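Purine nucleoside phosphorylase (Thermus thermophilus, PDB 1ODK) probably catalyses the reversible phosphorolysis of purine nucleosides, releasing the free base and a ribose 1-phosphate, as a hexamer of the nucleoside phosphorylase family. Local coordinates at residues 113-119 / 183-188; 3-9 / 76-80. All blocks are in the same frame, centred on the assembly; numbering follows the deposited sequence.

Two contacts in one chain illustrate how a buried carboxylate can join segments distant in sequence. Along the chain, interaction 2 closes first, pairing the N-terminal loop before strand 16-20 with the end of helix 67-79; interaction 1 then packs helix 114-120 against helix 182-192. Their centres lie 19 Å apart and their nearest atoms about 6 Å, so they do not touch. Helix 67-79 is the common element: its last turn supplies half of interaction 2, while T67 and E75 meet residues of interaction 1. Both contacts also reach the second subunit, where Y160 packs on Y119 and hydrogen-bonds to E76, which places them along one interface of the six-chain assembly.

Interaction 1: residues 113-119 / 183-188; sequences DGTTRQY and SALFLL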
# COMPACT_ATOMS: atom_id res chain seq x y z
N ASP B 113 12.98 -3.25 -4.53
CA ASP B 113 13.29 -2.12 -5.40
C ASP B 113 12.07 -1.53 -6.12
O ASP B 113 11.07 -2.21 -6.34
CB ASP B 113 14.30 -2.57 -6.46
CG ASP B 113 13.69 -3.50 -7.47
OD1 ASP B 113 13.66 -3.14 -8.66
OD2 ASP B 113 13.22 -4.59 -7.08
N GLY B 114 12.18 -0.26 -6.50
CA GLY B 114 11.08 0.41 -7.18
C GLY B 114 10.99 0.18 -8.68
O GLY B 114 9.98 0.48 -9.30
N THR B 115 12.05 -0.35 -9.28
CA THR B 115 12.03 -0.60 -10.71
C THR B 115 11.08 -1.76 -11.02
O THR B 115 10.24 -1.66 -11.91
CB THR B 115 13.44 -0.92 -11.26
OG1 THR B 115 14.30 0.19 -11.01
CG2 THR B 115 13.39 -1.17 -12.77
N THR B 116 11.21 -2.87 -10.29
CA THR B 116 10.31 -3.99 -10.54
C THR B 116 8.90 -3.53 -10.20
O THR B 116 7.94 -3.85 -10.91
CB THR B 116 10.67 -5.22 -9.69
OG1 THR B 116 10.61 -4.87 -8.30
CG2 THR B 116 12.08 -5.71 -10.03
N ARG B 117 8.78 -2.75 -9.13
CA ARG B 117 7.49 -2.23 -8.69
C ARG B 117 6.80 -1.42 -9.78
O ARG B 117 5.60 -1.57 -10.01
CB ARG B 117 7.66 -1.35 -7.44
CG ARG B 117 6.35 -0.82 -6.87
CD ARG B 117 6.61 0.18 -5.76
NE ARG B 117 5.38 0.83 -5.32
CZ ARG B 117 4.42 0.23 -4.62
NH1 ARG B 117 4.55 -1.05 -4.29
NH2 ARG B 117 3.33 0.90 -4.28
N GLN B 118 7.56 -0.58 -10.47
CA GLN B 118 6.99 0.23 -11.54
C GLN B 118 6.53 -0.65 -12.70
O GLN B 118 5.41 -0.49 -13.20
CB GLN B 118 8.01 1.26 -12.05
CG GLN B 118 7.38 2.37 -12.88
CD GLN B 118 8.39 3.41 -13.33
OE1 GLN B 118 9.31 3.77 -12.58
NE2 GLN B 118 8.21 3.92 -14.54
N TYR B 119 7.37 -1.59 -13.13
CA TYR B 119 7.01 -2.49 -14.22
C TYR B 119 5.77 -3.31 -13.86
O TYR B 119 4.91 -3.56 -14.70
CB TYR B 119 8.16 -3.47 -14.53
CG TYR B 119 9.25 -2.94 -15.43
CD1 TYR B 119 10.55 -2.73 -14.96
CD2 TYR B 119 9.00 -2.71 -16.79
CE1 TYR B 119 11.57 -2.31 -15.82
CE2 TYR B 119 10.01 -2.30 -17.65
CZ TYR B 119 11.29 -2.10 -17.16
OH TYR B 119 12.30 -1.75 -18.03
N SER B 183 16.63 -8.60 -8.95
CA SER B 183 15.18 -8.60 -9.15
C SER B 183 14.75 -8.10 -10.53
O SER B 183 13.94 -8.75 -11.21
CB SER B 183 14.50 -7.75 -8.06
OG SER B 183 14.90 -6.40 -8.16
N ALA B 184 15.29 -6.97 -10.97
CA ALA B 184 14.92 -6.40 -12.28
C ALA B 184 15.37 -7.28 -13.44
O ALA B 184 14.64 -7.45 -14.42
CB ALA B 184 15.52 -4.99 -12.43
N LEU B 185 16.57 -7.84 -13.33
CA LEU B 185 17.08 -8.71 -14.39
C LEU B 185 16.15 -9.91 -14.53
O LEU B 185 15.74 -10.27 -15.64
CB LEU B 185 18.48 -9.19 -14.03
CG LEU B 185 19.12 -10.24 -14.94
CD1 LEU B 185 19.38 -9.66 -16.33
CD2 LEU B 185 20.43 -10.72 -14.30
N PHE B 186 15.81 -10.53 -13.41
CA PHE B 186 14.94 -11.70 -13.41
C PHE B 186 13.58 -11.38 -14.01
O PHE B 186 13.07 -12.12 -14.85
CB PHE B 186 14.77 -12.24 -11.98
CG PHE B 186 16.02 -12.87 -11.41
CD1 PHE B 186 16.09 -13.21 -10.06
CD2 PHE B 186 17.12 -13.15 -12.22
CE1 PHE B 186 17.24 -13.80 -9.52
CE2 PHE B 186 18.27 -13.74 -11.70
CZ PHE B 186 18.33 -14.07 -10.35
N LEU B 187 12.99 -10.26 -13.58
CA LEU B 187 11.69 -9.84 -14.10
C LEU B 187 11.76 -9.62 -15.60
O LEU B 187 10.93 -10.13 -16.36
CB LEU B 187 11.25 -8.53 -13.42
CG LEU B 187 9.96 -7.91 -13.98
CD1 LEU B 187 8.81 -8.87 -13.76
CD2 LEU B 187 9.68 -6.57 -13.29
N LEU B 188 12.76 -8.86 -16.05
CA LEU B 188 12.91 -8.59 -17.47
C LEU B 188 13.17 -9.85 -18.27
O LEU B 188 12.79 -9.94 -19.44
CB LEU B 188 14.02 -7.56 -17.70
CG LEU B 188 13.60 -6.14 -17.27
CD1 LEU B 188 14.79 -5.19 -17.39
CD2 LEU B 188 12.44 -5.66 -18.14
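D113 reaches from the start of helix 114-120 to S183 on helix 182-192, and its carboxylate serves both helices. CG sits between the backbone N and the carbonyl carbon (chi1 71°), which folds the acid back over its own helix as an N-cap. From CB the chain leads to D113 CG, 3.2 Å from S183 OG, and there it divides. D113 OD1 takes the capping bond from T116 N at 3.0 Å and a further bond with T67 OG1, on helix 67-79. D113 OD2 accepts from two hydroxyls: S183 OG donates at 2.7 Å and T116 OG1 at 2.9 Å, each steeply out of the carboxylate plane, on opposite faces.

Further along the helices the contact turns apolar. The methyl CG2 of T116 lies 3.6 Å from A184 N, close to where the backbones come nearest. One turn on, L187 pushes CD2 into the angle between T116 CA and Y119 CB, 3.7 Å from the latter. L188 follows with its own CD2 over one face of the Y119 ring, 4.2 Å from the centroid and displaced toward the hydroxyl end, a CH-pi contact. Y119 OH itself bonds to E75 of helix 67-79.

The axes of segments 114-119 and 183-188 approach to 9.2 Å, their N-to-C directions 29° apart. With every touching residue buried, three hydroxyls, from S183, T116 and T67, and the N-H of T116 gathered on one acid would be expected to favour its ionised form and to fix its rotation.

Interaction 2: residues 3-9 / 76-80; sequences PIHVRAH and ELVRL
E76, in the last turn of helix 67-79, extends its carboxylate into the curve of the N-terminal loop, where H5 and V6 bind it. The hydrogen bonds come first. E76 OE1 receives V6 N at 2.7 Å, almost straight (177°) and nearly along its C-O axis. E76 OE2 receives H5 ND1 at 2.6 Å on its syn side, close to both the imidazole and carboxylate planes, which are turned 33° from each other. H5 N adds weak bonds to both oxygens, so the loop grips the acid through two backbone N-H groups and one ring nitrogen. Y160 of the second subunit hydrogen-bonds to E76 OE2 as well, making the same carboxylate part of the subunit interface. The reach comes from a side chain that is extended beyond CG (chi2 178°).

This pairing is a His-carboxylate hydrogen bond, and through it the loop that leads into strand 16-20, in the central mixed sheet, is fastened to the C-terminal end of helix 67-79 in this alpha-beta fold. R7 is the centre of an inverse gamma turn, closed by a weak A8 N to V6 O bond, between the residues that bind E76 and A8, which packs on L80.

Van der Waals contacts make up the rest. The ring of P3 spans E76 and L80, just past the helix end, with P3 CB 3.5 Å from E76 OE1 and P3 CG in apolar contact with L80 CD2 at 3.9 Å. The two methyls of L80 divide the loop between them. L80 CD1 makes apolar contacts with V6 CG1 at 4.0 Å and A8 CB at 4.1 Å, while L80 CD2 lies against the backbone, 3.7 Å from A8 O. Beyond the loop, Y40 of strand 37-41 touches the side chains of both V6 and A8.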
# COMPACT_ATOMS: atom_id res chain seq x y z
N PRO B 3 20.70 2.06 -29.53
CA PRO B 3 20.11 2.32 -28.21
C PRO B 3 20.61 3.63 -27.61
O PRO B 3 21.72 4.08 -27.90
CB PRO B 3 20.52 1.09 -27.40
CG PRO B 3 20.52 0.01 -28.44
CD PRO B 3 21.21 0.68 -29.61
N ILE B 4 19.79 4.22 -26.76
CA ILE B 4 20.11 5.48 -26.11
C ILE B 4 21.34 5.46 -25.21
O ILE B 4 22.19 6.34 -25.30
CB ILE B 4 18.90 5.97 -25.28
CG1 ILE B 4 17.71 6.24 -26.21
CG2 ILE B 4 19.27 7.21 -24.48
CD1 ILE B 4 16.41 6.54 -25.49
N HIS B 5 21.45 4.45 -24.35
CA HIS B 5 22.57 4.39 -23.43
C HIS B 5 23.72 3.50 -23.88
O HIS B 5 24.87 3.94 -23.92
CB HIS B 5 22.05 3.98 -22.06
CG HIS B 5 20.86 4.78 -21.62
ND1 HIS B 5 19.61 4.61 -22.17
CD2 HIS B 5 20.73 5.78 -20.71
CE1 HIS B 5 18.76 5.46 -21.63
NE2 HIS B 5 19.42 6.18 -20.74
N VAL B 6 23.43 2.25 -24.22
CA VAL B 6 24.47 1.35 -24.70
C VAL B 6 24.47 1.58 -26.21
O VAL B 6 23.71 0.95 -26.95
CB VAL B 6 24.14 -0.12 -24.39
CG1 VAL B 6 25.25 -1.03 -24.90
CG2 VAL B 6 23.96 -0.31 -22.88
N ARG B 7 25.33 2.50 -26.66
CA ARG B 7 25.41 2.85 -28.07
C ARG B 7 26.22 1.90 -28.93
O ARG B 7 27.29 2.24 -29.43
CB ARG B 7 25.95 4.28 -28.20
CG ARG B 7 25.02 5.29 -27.54
CD ARG B 7 25.55 6.71 -27.60
NE ARG B 7 24.58 7.64 -27.03
CZ ARG B 7 24.77 8.95 -26.92
NH1 ARG B 7 25.90 9.49 -27.35
NH2 ARG B 7 23.83 9.71 -26.39
N ALA B 8 25.68 0.70 -29.12
CA ALA B 8 26.32 -0.32 -29.92
C ALA B 8 25.38 -0.70 -31.06
O ALA B 8 24.28 -0.17 -31.16
CB ALA B 8 26.62 -1.54 -29.07
N HIS B 9 25.84 -1.60 -31.92
CA HIS B 9 25.02 -2.08 -33.02
C HIS B 9 24.78 -3.57 -32.79
O HIS B 9 25.67 -4.28 -32.32
CB HIS B 9 25.75 -1.87 -34.35
CG HIS B 9 24.98 -2.38 -35.53
ND1 HIS B 9 24.69 -3.72 -35.71
CD2 HIS B 9 24.43 -1.73 -36.59
CE1 HIS B 9 23.99 -3.86 -36.83
NE2 HIS B 9 23.82 -2.67 -37.37
N GLU B 76 18.11 -2.61 -23.32
CA GLU B 76 18.84 -2.30 -24.53
C GLU B 76 19.66 -3.50 -25.04
O GLU B 76 19.75 -3.71 -26.25
CB GLU B 76 19.71 -1.06 -24.30
CG GLU B 76 18.85 0.20 -24.13
CD GLU B 76 19.64 1.47 -23.85
OE1 GLU B 76 20.89 1.45 -23.96
OE2 GLU B 76 19.00 2.49 -23.53
N LEU B 77 20.22 -4.28 -24.12
CA LEU B 77 20.99 -5.46 -24.51
C LEU B 77 20.11 -6.47 -25.25
O LEU B 77 20.55 -7.10 -26.21
CB LEU B 77 21.60 -6.14 -23.28
CG LEU B 77 22.86 -5.51 -22.70
CD1 LEU B 77 23.32 -6.30 -21.48
CD2 LEU B 77 23.97 -5.49 -23.76
N VAL B 78 18.86 -6.62 -24.80
CA VAL B 78 17.93 -7.54 -25.44
C VAL B 78 17.63 -7.07 -26.86
O VAL B 78 17.54 -7.87 -27.79
CB VAL B 78 16.61 -7.65 -24.64
CG1 VAL B 78 15.55 -8.39 -25.46
CG2 VAL B 78 16.86 -8.39 -23.34
N ARG B 79 17.49 -5.75 -27.03
CA ARG B 79 17.24 -5.19 -28.35
C ARG B 79 18.46 -5.44 -29.24
O ARG B 79 18.33 -5.56 -30.45
CB ARG B 79 16.97 -3.69 -28.26
CG ARG B 79 15.58 -3.33 -27.74
CD ARG B 79 14.50 -4.01 -28.57
NE ARG B 79 13.33 -3.16 -28.79
CZ ARG B 79 13.32 -2.10 -29.61
NH1 ARG B 79 14.41 -1.77 -30.29
NH2 ARG B 79 12.21 -1.39 -29.76
N LEU B 80 19.63 -5.51 -28.62
CA LEU B 80 20.88 -5.73 -29.35
C LEU B 80 21.15 -7.21 -29.63
O LEU B 80 22.18 -7.54 -30.22
CB LEU B 80 22.05 -5.12 -28.58
CG LEU B 80 22.08 -3.58 -28.55
CD1 LEU B 80 23.13 -3.08 -27.57
CD2 LEU B 80 22.36 -3.06 -29.96